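Local coordinates for F5/8 type C domain protein (Clostridium perfringens, PDB 7JRM), which probably recognises carbohydrate of mucin glycans through a calcium-bearing binding module of the O-glycopeptidase ZmpB, at residues S163-V168 with K175-V180. Residues are numbered along the deposited sequence; the frame is centred on the assembly and turned at random.
Sequences SVKFKV and KAETDV. With CA (calcium ion), chain B.
With chi1 at 70°, T178 places OG1 between its own backbone N and carbonyl carbon, where it meets F166, whose CG is turned anti to the carbonyl carbon. OG1 there does the work of a main-chain carbonyl: it accepts F166 N at 3.3 Å, a long but fairly straight bond (163° at the hydrogen), and donates to D179 O at 2.9 Å, arriving in the carbonyl plane on a lone pair. The same hydroxyl lies in the plane of the F166 ring, 3.9 Å from CD1 at its edge, while W218 packs edge-to-face with that ring. T178 N returns a bond to F166 O.

Strands 163-170 and 173-182 form a beta hairpin, the second strand being outermost in a five-stranded antiparallel sheet of the NPCBM/NEW2 region. The short strand axes run at 171° and approach to 4.8 Å. Regular pairing is interrupted where K175 and A176 both face V168, a classic beta bulge: V168 N bonds to A176 O, and K175 N to V168 O.

On the opposite face from V168 and A176, E177 lies alongside K167, both pointing the same way; E177 OE1 is 3.9 Å from K167 CG, so the touch is with the aliphatic chain. K167 NZ instead forms a salt bridge with D205. K165 CG packs 3.2 Å from T178 O. At the other end, S163 binds calcium through O (2.4 Å) and more distantly OG (2.9 Å), in a site completed by V206, D208, G210, D214 and water, while S163 CB touches V180 CG1.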
loop_
_atom_site.group_PDB
_atom_site.type_symbol
_atom_site.label_atom_id
_atom_site.label_comp_id
_atom_site.label_asym_id
_atom_site.label_seq_id
_atom_site.Cartn_x
_atom_site.Cartn_y
_atom_site.Cartn_z
ATOM N N SER A 163 2.334 23.312 -44.912
ATOM C CA SER A 163 3.589 22.590 -44.722
ATOM C C SER A 163 4.542 23.371 -43.826
ATOM O O SER A 163 4.823 24.544 -44.091
ATOM C CB SER A 163 4.257 22.308 -46.070
ATOM O OG SER A 163 4.502 23.511 -46.777
ATOM N N VAL A 164 5.048 22.738 -42.767
ATOM C CA VAL A 164 5.959 23.372 -41.824
ATOM C C VAL A 164 7.051 22.381 -41.437
ATOM O O VAL A 164 7.028 21.210 -41.823
ATOM C CB VAL A 164 5.237 23.885 -40.559
ATOM C CG1 VAL A 164 4.260 24.994 -40.904
ATOM C CG2 VAL A 164 4.532 22.743 -39.853
ATOM N N LYS A 165 8.018 22.870 -40.666
ATOM C CA LYS A 165 9.024 22.031 -40.034
ATOM C C LYS A 165 9.260 22.556 -38.628
ATOM O O LYS A 165 9.508 23.751 -38.444
ATOM C CB LYS A 165 10.337 22.020 -40.824
ATOM C CG LYS A 165 11.381 21.068 -40.259
ATOM C CD LYS A 165 12.758 21.324 -40.849
ATOM C CE LYS A 165 12.698 21.459 -42.361
ATOM N NZ LYS A 165 13.589 22.547 -42.850
ATOM N N PHE A 166 9.174 21.669 -37.642
ATOM C CA PHE A 166 9.366 22.050 -36.252
ATOM C C PHE A 166 10.817 21.834 -35.850
ATOM O O PHE A 166 11.419 20.808 -36.174
ATOM C CB PHE A 166 8.445 21.245 -35.336
ATOM C CG PHE A 166 6.984 21.484 -35.586
ATOM C CD1 PHE A 166 6.316 20.783 -36.574
ATOM C CD2 PHE A 166 6.280 22.409 -34.833
ATOM C CE1 PHE A 166 4.973 20.998 -36.806
ATOM C CE2 PHE A 166 4.937 22.627 -35.061
ATOM C CZ PHE A 166 4.283 21.921 -36.050
ATOM N N LYS A 167 11.375 22.816 -35.146
ATOM C CA LYS A 167 12.743 22.752 -34.656
ATOM C C LYS A 167 12.777 23.227 -33.212
ATOM O O LYS A 167 12.029 24.127 -32.821
ATOM C CB LYS A 167 13.691 23.605 -35.511
ATOM C CG LYS A 167 13.677 23.259 -36.991
ATOM C CD LYS A 167 14.618 24.153 -37.779
ATOM C CE LYS A 167 14.180 24.266 -39.231
ATOM N NZ LYS A 167 14.996 25.258 -39.984
ATOM N N VAL A 168 13.651 22.611 -32.421
ATOM C CA VAL A 168 13.803 22.935 -31.007
ATOM C C VAL A 168 15.264 23.282 -30.756
ATOM O O VAL A 168 16.154 22.454 -30.981
ATOM C CB VAL A 168 13.352 21.780 -30.100
ATOM C CG1 VAL A 168 13.742 22.059 -28.656
ATOM C CG2 VAL A 168 11.851 21.570 -30.220
ATOM N N LYS A 175 18.681 20.975 -31.305
ATOM C CA LYS A 175 18.728 19.666 -30.668
ATOM C C LYS A 175 17.798 18.643 -31.296
ATOM O O LYS A 175 18.106 17.450 -31.263
ATOM C CB LYS A 175 18.392 19.789 -29.176
ATOM C CG LYS A 175 19.431 20.552 -28.375
ATOM C CD LYS A 175 20.801 19.907 -28.495
ATOM C CE LYS A 175 21.796 20.548 -27.541
ATOM N NZ LYS A 175 23.092 19.818 -27.524
ATOM N N ALA A 176 16.676 19.072 -31.866
ATOM C CA ALA A 176 15.741 18.149 -32.489
ATOM C C ALA A 176 14.956 18.882 -33.565
ATOM O O ALA A 176 14.803 20.105 -33.528
ATOM C CB ALA A 176 14.789 17.528 -31.460
ATOM N N GLU A 177 14.458 18.112 -34.529
ATOM C CA GLU A 177 13.651 18.662 -35.608
ATOM C C GLU A 177 12.895 17.528 -36.281
ATOM O O GLU A 177 13.283 16.359 -36.195
ATOM C CB GLU A 177 14.509 19.418 -36.628
ATOM C CG GLU A 177 15.313 18.521 -37.553
ATOM C CD GLU A 177 16.192 19.308 -38.504
ATOM O OE1 GLU A 177 15.981 20.532 -38.637
ATOM O OE2 GLU A 177 17.097 18.704 -39.118
ATOM N N THR A 178 11.804 17.891 -36.948
ATOM C CA THR A 178 11.006 16.951 -37.714
ATOM C C THR A 178 11.311 17.110 -39.200
ATOM O O THR A 178 12.067 17.991 -39.617
ATOM C CB THR A 178 9.513 17.161 -37.446
ATOM O OG1 THR A 178 9.089 18.397 -38.035
ATOM C CG2 THR A 178 9.234 17.193 -35.953
ATOM N N ASP A 179 10.716 16.240 -40.009
ATOM C CA ASP A 179 10.719 16.436 -41.448
ATOM C C ASP A 179 9.699 17.513 -41.811
ATOM O O ASP A 179 9.079 18.137 -40.945
ATOM C CB ASP A 179 10.413 15.124 -42.170
ATOM C CG ASP A 179 11.240 13.964 -41.653
ATOM O OD1 ASP A 179 12.439 14.165 -41.367
ATOM O OD2 ASP A 179 10.688 12.850 -41.535
ATOM N N VAL A 180 9.518 17.740 -43.109
ATOM C CA VAL A 180 8.465 18.642 -43.557
ATOM C C VAL A 180 7.120 17.975 -43.304
ATOM O O VAL A 180 6.827 16.905 -43.851
ATOM C CB VAL A 180 8.642 19.009 -45.036
ATOM C CG1 VAL A 180 7.348 19.577 -45.599
ATOM C CG2 VAL A 180 9.781 20.003 -45.199
HETATM CA CA CA B . 4.561 26.190 -45.778
HETATM O O HOH W 1 2.551 26.643 -47.030
#